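Long-range contact in rutinosidase (Aspergillus niger, PDB 6I1A), which is a family 5 glycoside hydrolase that cleaves rutinosides and probably also releases glucose from the non-reducing ends of beta-1,3-glucans: residues Pro235-Pro248 with Phe255-His267. Residues are numbered along the deposited sequence; the frame is centred on the assembly and turned at random.
With EDO (1,2-ethanediol), chain H; EDO (1,2-ethanediol), chain J.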
loop_
_atom_site.group_PDB
_atom_site.type_symbol
_atom_site.label_atom_id
_atom_site.label_comp_id
_atom_site.label_asym_id
_atom_site.label_seq_id
_atom_site.Cartn_x
_atom_site.Cartn_y
_atom_site.Cartn_z
ATOM N N PRO A 235 -16.953 -15.999 -28.989
ATOM C CA PRO A 235 -17.137 -15.622 -27.605
ATOM C C PRO A 235 -16.518 -16.636 -26.625
ATOM O O PRO A 235 -16.486 -16.329 -25.456
ATOM C CB PRO A 235 -18.650 -15.490 -27.437
ATOM C CG PRO A 235 -19.186 -16.372 -28.512
ATOM C CD PRO A 235 -18.251 -16.292 -29.674
ATOM N N ASN A 236 -16.096 -17.780 -27.143
ATOM C CA ASN A 236 -15.496 -18.827 -26.304
ATOM C C ASN A 236 -14.027 -18.491 -26.029
ATOM O O ASN A 236 -13.427 -19.128 -25.130
ATOM C CB ASN A 236 -15.634 -20.187 -26.975
ATOM C CG ASN A 236 -17.084 -20.611 -27.030
ATOM O OD1 ASN A 236 -17.716 -20.669 -25.993
ATOM N ND2 ASN A 236 -17.587 -20.689 -28.240
ATOM N N ILE A 237 -13.444 -17.528 -26.743
ATOM C CA ILE A 237 -12.041 -17.091 -26.418
ATOM C C ILE A 237 -12.141 -16.208 -25.188
ATOM O O ILE A 237 -12.720 -15.141 -25.247
ATOM C CB ILE A 237 -11.402 -16.325 -27.591
ATOM C CG1 ILE A 237 -11.313 -17.165 -28.870
ATOM C CG2 ILE A 237 -10.028 -15.784 -27.176
ATOM C CD1 ILE A 237 -10.946 -16.359 -30.054
ATOM N N PRO A 238 -11.483 -16.533 -24.040
ATOM C CA PRO A 238 -11.538 -15.660 -22.887
ATOM C C PRO A 238 -10.681 -14.408 -23.096
ATOM O O PRO A 238 -9.676 -14.449 -23.841
ATOM C CB PRO A 238 -10.904 -16.506 -21.764
ATOM C CG PRO A 238 -10.914 -17.905 -22.289
ATOM C CD PRO A 238 -10.781 -17.825 -23.786
ATOM N N VAL A 239 -11.111 -13.331 -22.470
ATOM C CA VAL A 239 -10.345 -12.057 -22.413
ATOM C C VAL A 239 -9.773 -11.931 -20.996
ATOM O O VAL A 239 -10.524 -12.015 -19.978
ATOM C CB VAL A 239 -11.196 -10.833 -22.789
ATOM C CG1 VAL A 239 -10.469 -9.544 -22.499
ATOM C CG2 VAL A 239 -11.592 -10.909 -24.269
ATOM N N MET A 240 -8.463 -11.729 -20.917
ATOM C CA MET A 240 -7.758 -11.502 -19.657
ATOM C C MET A 240 -7.445 -10.006 -19.522
ATOM O O MET A 240 -6.714 -9.419 -20.370
ATOM C CB MET A 240 -6.481 -12.324 -19.659
ATOM C CG MET A 240 -5.629 -12.102 -18.404
ATOM S SD MET A 240 -4.300 -13.331 -18.202
ATOM C CE MET A 240 -5.232 -14.750 -17.667
ATOM N N PHE A 241 -8.046 -9.409 -18.517
ATOM C CA PHE A 241 -7.970 -7.970 -18.228
ATOM C C PHE A 241 -6.924 -7.725 -17.144
ATOM O O PHE A 241 -7.137 -8.135 -15.980
ATOM C CB PHE A 241 -9.339 -7.444 -17.824
ATOM C CG PHE A 241 -9.389 -5.974 -17.528
ATOM C CD1 PHE A 241 -8.413 -5.087 -17.981
ATOM C CD2 PHE A 241 -10.455 -5.474 -16.807
ATOM C CE1 PHE A 241 -8.469 -3.731 -17.655
ATOM C CE2 PHE A 241 -10.519 -4.118 -16.513
ATOM C CZ PHE A 241 -9.534 -3.253 -16.913
ATOM N N GLN A 242 -5.817 -7.089 -17.537
ATOM C CA GLN A 242 -4.782 -6.611 -16.597
ATOM C C GLN A 242 -5.161 -5.174 -16.214
ATOM O O GLN A 242 -4.847 -4.236 -16.965
ATOM C CB GLN A 242 -3.413 -6.717 -17.259
ATOM C CG GLN A 242 -2.246 -6.820 -16.305
ATOM C CD GLN A 242 -2.212 -5.679 -15.310
ATOM O OE1 GLN A 242 -1.895 -4.542 -15.683
ATOM N NE2 GLN A 242 -2.575 -5.944 -14.048
ATOM N N GLY A 243 -5.906 -5.023 -15.110
ATOM C CA GLY A 243 -6.452 -3.727 -14.707
ATOM C C GLY A 243 -5.480 -2.910 -13.900
ATOM O O GLY A 243 -5.828 -2.363 -12.848
ATOM N N SER A 244 -4.264 -2.750 -14.403
ATOM C CA SER A 244 -3.216 -1.955 -13.732
ATOM C C SER A 244 -2.998 -2.578 -12.347
ATOM O O SER A 244 -3.002 -3.795 -12.197
ATOM C CB SER A 244 -3.576 -0.478 -13.730
ATOM O OG SER A 244 -2.472 0.347 -13.378
ATOM N N PHE A 245 -2.862 -1.746 -11.326
ATOM C CA PHE A 245 -2.624 -2.179 -9.934
ATOM C C PHE A 245 -3.805 -1.783 -9.097
ATOM O O PHE A 245 -3.671 -1.740 -7.870
ATOM C CB PHE A 245 -1.297 -1.615 -9.423
ATOM C CG PHE A 245 -0.136 -1.906 -10.334
ATOM C CD1 PHE A 245 0.430 -3.184 -10.367
ATOM C CD2 PHE A 245 0.321 -0.946 -11.198
ATOM C CE1 PHE A 245 1.480 -3.436 -11.262
ATOM C CE2 PHE A 245 1.347 -1.190 -12.079
ATOM C CZ PHE A 245 1.917 -2.428 -12.116
ATOM N N LYS A 246 -4.981 -1.577 -9.690
ATOM C CA LYS A 246 -6.236 -1.440 -8.923
ATOM C C LYS A 246 -6.594 -2.803 -8.345
ATOM O O LYS A 246 -6.296 -3.884 -8.964
ATOM C CB LYS A 246 -7.380 -1.020 -9.855
ATOM C CG LYS A 246 -7.129 0.252 -10.550
ATOM C CD LYS A 246 -6.944 1.401 -9.662
ATOM C CE LYS A 246 -7.388 2.735 -10.194
ATOM N NZ LYS A 246 -7.114 3.798 -9.174
ATOM N N TYR A 247 -7.243 -2.810 -7.212
ATOM C CA TYR A 247 -7.833 -4.084 -6.725
ATOM C C TYR A 247 -8.875 -4.550 -7.731
ATOM O O TYR A 247 -9.540 -3.726 -8.343
ATOM C CB TYR A 247 -8.369 -3.803 -5.339
ATOM C CG TYR A 247 -7.227 -3.361 -4.451
ATOM C CD1 TYR A 247 -5.893 -3.676 -4.778
ATOM C CD2 TYR A 247 -7.431 -2.423 -3.492
ATOM C CE1 TYR A 247 -4.820 -3.171 -4.038
ATOM C CE2 TYR A 247 -6.386 -1.961 -2.706
ATOM C CZ TYR A 247 -5.084 -2.333 -2.963
ATOM O OH TYR A 247 -4.081 -1.753 -2.214
ATOM N N PRO A 248 -9.024 -5.881 -7.990
ATOM C CA PRO A 248 -10.036 -6.356 -8.919
ATOM C C PRO A 248 -11.404 -5.783 -8.582
ATOM O O PRO A 248 -12.183 -5.527 -9.501
ATOM C CB PRO A 248 -9.983 -7.893 -8.773
ATOM C CG PRO A 248 -8.539 -8.156 -8.340
ATOM C CD PRO A 248 -8.183 -6.983 -7.477
ATOM N N PHE A 255 -18.575 -4.935 -15.406
ATOM C CA PHE A 255 -18.866 -6.036 -16.306
ATOM C C PHE A 255 -19.916 -6.944 -15.696
ATOM O O PHE A 255 -19.844 -7.273 -14.526
ATOM C CB PHE A 255 -17.607 -6.879 -16.552
ATOM C CG PHE A 255 -16.460 -6.065 -17.072
ATOM C CD1 PHE A 255 -15.559 -5.507 -16.211
ATOM C CD2 PHE A 255 -16.291 -5.900 -18.435
ATOM C CE1 PHE A 255 -14.502 -4.756 -16.705
ATOM C CE2 PHE A 255 -15.214 -5.181 -18.912
ATOM C CZ PHE A 255 -14.341 -4.612 -18.041
ATOM N N PRO A 256 -20.910 -7.387 -16.492
ATOM C CA PRO A 256 -21.825 -8.439 -16.046
ATOM C C PRO A 256 -21.074 -9.749 -15.799
ATOM O O PRO A 256 -20.139 -10.040 -16.524
ATOM C CB PRO A 256 -22.865 -8.629 -17.169
ATOM C CG PRO A 256 -22.306 -7.854 -18.311
ATOM C CD PRO A 256 -21.256 -6.876 -17.813
ATOM N N ALA A 257 -21.488 -10.492 -14.787
ATOM C CA ALA A 257 -20.833 -11.759 -14.411
ATOM C C ALA A 257 -20.799 -12.750 -15.572
ATOM O O ALA A 257 -19.892 -13.637 -15.608
ATOM C CB ALA A 257 -21.546 -12.389 -13.228
ATOM N N SER A 258 -21.726 -12.664 -16.545
ATOM C CA SER A 258 -21.721 -13.556 -17.723
ATOM C C SER A 258 -20.546 -13.315 -18.694
ATOM O O SER A 258 -20.310 -14.155 -19.578
ATOM C CB SER A 258 -23.062 -13.417 -18.464
ATOM O OG SER A 258 -23.232 -12.113 -18.939
ATOM N N THR A 259 -19.854 -12.195 -18.549
ATOM C CA THR A 259 -18.707 -11.868 -19.431
ATOM C C THR A 259 -17.624 -12.932 -19.303
ATOM O O THR A 259 -17.298 -13.287 -18.183
ATOM C CB THR A 259 -18.127 -10.493 -19.135
ATOM O OG1 THR A 259 -19.173 -9.487 -19.008
ATOM C CG2 THR A 259 -17.174 -10.042 -20.216
ATOM N N ASN A 260 -17.092 -13.381 -20.427
ATOM C CA ASN A 260 -16.005 -14.403 -20.451
ATOM C C ASN A 260 -14.692 -13.668 -20.155
ATOM O O ASN A 260 -13.911 -13.442 -21.085
ATOM C CB ASN A 260 -16.006 -15.181 -21.749
ATOM C CG ASN A 260 -15.134 -16.414 -21.704
ATOM O OD1 ASN A 260 -14.583 -16.732 -20.618
ATOM N ND2 ASN A 260 -14.994 -17.093 -22.824
ATOM N N LEU A 261 -14.475 -13.365 -18.892
ATOM C CA LEU A 261 -13.412 -12.449 -18.446
ATOM C C LEU A 261 -12.678 -13.084 -17.271
ATOM O O LEU A 261 -13.320 -13.704 -16.401
ATOM C CB LEU A 261 -14.095 -11.177 -17.970
ATOM C CG LEU A 261 -13.190 -10.028 -17.561
ATOM C CD1 LEU A 261 -12.592 -9.389 -18.780
ATOM C CD2 LEU A 261 -14.054 -9.031 -16.783
ATOM N N VAL A 262 -11.381 -12.859 -17.241
ATOM C CA VAL A 262 -10.519 -13.223 -16.096
ATOM C C VAL A 262 -9.601 -12.046 -15.843
ATOM O O VAL A 262 -9.099 -11.427 -16.799
ATOM C CB VAL A 262 -9.756 -14.521 -16.414
ATOM C CG1 VAL A 262 -8.938 -14.458 -17.693
ATOM C CG2 VAL A 262 -8.844 -14.958 -15.246
ATOM N N PHE A 263 -9.337 -11.733 -14.588
ATOM C CA PHE A 263 -8.378 -10.682 -14.253
ATOM C C PHE A 263 -6.954 -11.234 -14.193
ATOM O O PHE A 263 -6.776 -12.362 -13.738
ATOM C CB PHE A 263 -8.722 -10.047 -12.914
ATOM C CG PHE A 263 -9.951 -9.202 -12.930
ATOM C CD1 PHE A 263 -9.907 -7.958 -13.513
ATOM C CD2 PHE A 263 -11.045 -9.560 -12.160
ATOM C CE1 PHE A 263 -11.021 -7.129 -13.500
ATOM C CE2 PHE A 263 -12.170 -8.742 -12.131
ATOM C CZ PHE A 263 -12.131 -7.506 -12.792
ATOM N N ASP A 264 -6.004 -10.417 -14.599
ATOM C CA ASP A 264 -4.557 -10.728 -14.449
ATOM C C ASP A 264 -4.002 -9.767 -13.415
ATOM O O ASP A 264 -3.951 -8.527 -13.644
ATOM C CB ASP A 264 -3.847 -10.511 -15.766
ATOM C CG ASP A 264 -2.337 -10.619 -15.697
ATOM O OD1 ASP A 264 -1.854 -11.023 -14.620
ATOM O OD2 ASP A 264 -1.607 -10.363 -16.714
ATOM N N THR A 265 -3.647 -10.265 -12.237
ATOM C CA THR A 265 -2.993 -9.463 -11.209
ATOM C C THR A 265 -1.485 -9.668 -11.216
ATOM O O THR A 265 -1.031 -10.771 -11.528
ATOM C CB THR A 265 -3.561 -9.753 -9.820
ATOM O OG1 THR A 265 -3.443 -11.166 -9.594
ATOM C CG2 THR A 265 -4.993 -9.274 -9.686
ATOM N N HIS A 266 -0.753 -8.595 -10.982
ATOM C CA HIS A 266 0.727 -8.664 -10.981
ATOM C C HIS A 266 1.195 -8.314 -9.581
ATOM O O HIS A 266 0.869 -7.237 -9.091
ATOM C CB HIS A 266 1.330 -7.665 -11.981
ATOM C CG HIS A 266 1.061 -8.009 -13.391
ATOM N ND1 HIS A 266 1.553 -7.240 -14.450
ATOM C CD2 HIS A 266 0.384 -9.029 -13.945
ATOM C CE1 HIS A 266 1.153 -7.789 -15.596
ATOM N NE2 HIS A 266 0.406 -8.890 -15.332
ATOM N N HIS A 267 1.916 -9.211 -8.927
ATOM C CA HIS A 267 2.360 -9.001 -7.525
ATOM C C HIS A 267 3.871 -9.128 -7.423
ATOM O O HIS A 267 4.398 -10.241 -7.641
ATOM C CB HIS A 267 1.683 -10.048 -6.592
ATOM C CG HIS A 267 0.202 -9.917 -6.528
ATOM N ND1 HIS A 267 -0.430 -8.724 -6.292
ATOM C CD2 HIS A 267 -0.752 -10.866 -6.701
ATOM C CE1 HIS A 267 -1.752 -8.963 -6.280
ATOM N NE2 HIS A 267 -1.984 -10.256 -6.549
HETATM C C1 EDO H . -7.494 -6.038 -11.379
HETATM O O1 EDO H . -7.410 -4.670 -11.118
HETATM C C2 EDO H . -6.170 -6.503 -11.822
HETATM O O2 EDO H . -6.225 -7.001 -13.068
HETATM C C1 EDO J . -14.672 -16.804 -17.157
HETATM O O1 EDO J . -15.165 -15.728 -16.473
HETATM C C2 EDO J . -15.781 -17.664 -17.751
HETATM O O2 EDO J . -16.619 -18.293 -16.764
HETATM O O HOH W 1 -14.226 -20.122 -22.793
HETATM O O HOH W 2 -14.231 -13.015 -24.015
HETATM O O HOH W 3 -2.383 -6.183 -10.479
#
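Q242 lies across H266 just past the parallel strand 239-241, whose axis makes 37° with that of strand 261-267. Along its side chain, Q242 CB sits 4.1 Å from both D264 CB and D264 O. With CG anti to the backbone N (chi1 -156°), Q242 CG rides over one face of the imidazole, 3.5 Å from H266 NE2. A bend at chi2 then lays the amide over the same ring, stacked with the planes 26° apart. At the tip, NE2 donates to two carbonyls close to the amide plane, D264 O across the contact and S244 O in its own turn, while OE1 accepts from the backbone N of E194. The amide is thus fixed in rotation. Under it, H266 NE2 donates to D264 OD2 at 2.9 Å, from above the carboxylate plane, and H266 ND1 bonds E194. R92 forms a salt bridge with the same D264 oxygen.

Upstream, V239 bonds N260 O and V262 N, and F241 bonds V262 O and D264 N. On one side M240 CE packs 3.7 Å from V262 CG1; on the other F241, F255 and F263 cluster, with F241 also against helix 213-233. P248 CB lies over one face of the F263 ring, a CH-pi contact. Strand 239-241, helix 248-252 and strand 261-269 make a beta-alpha-beta unit of the TIM barrel characteristic of glycosyl hydrolase family 5.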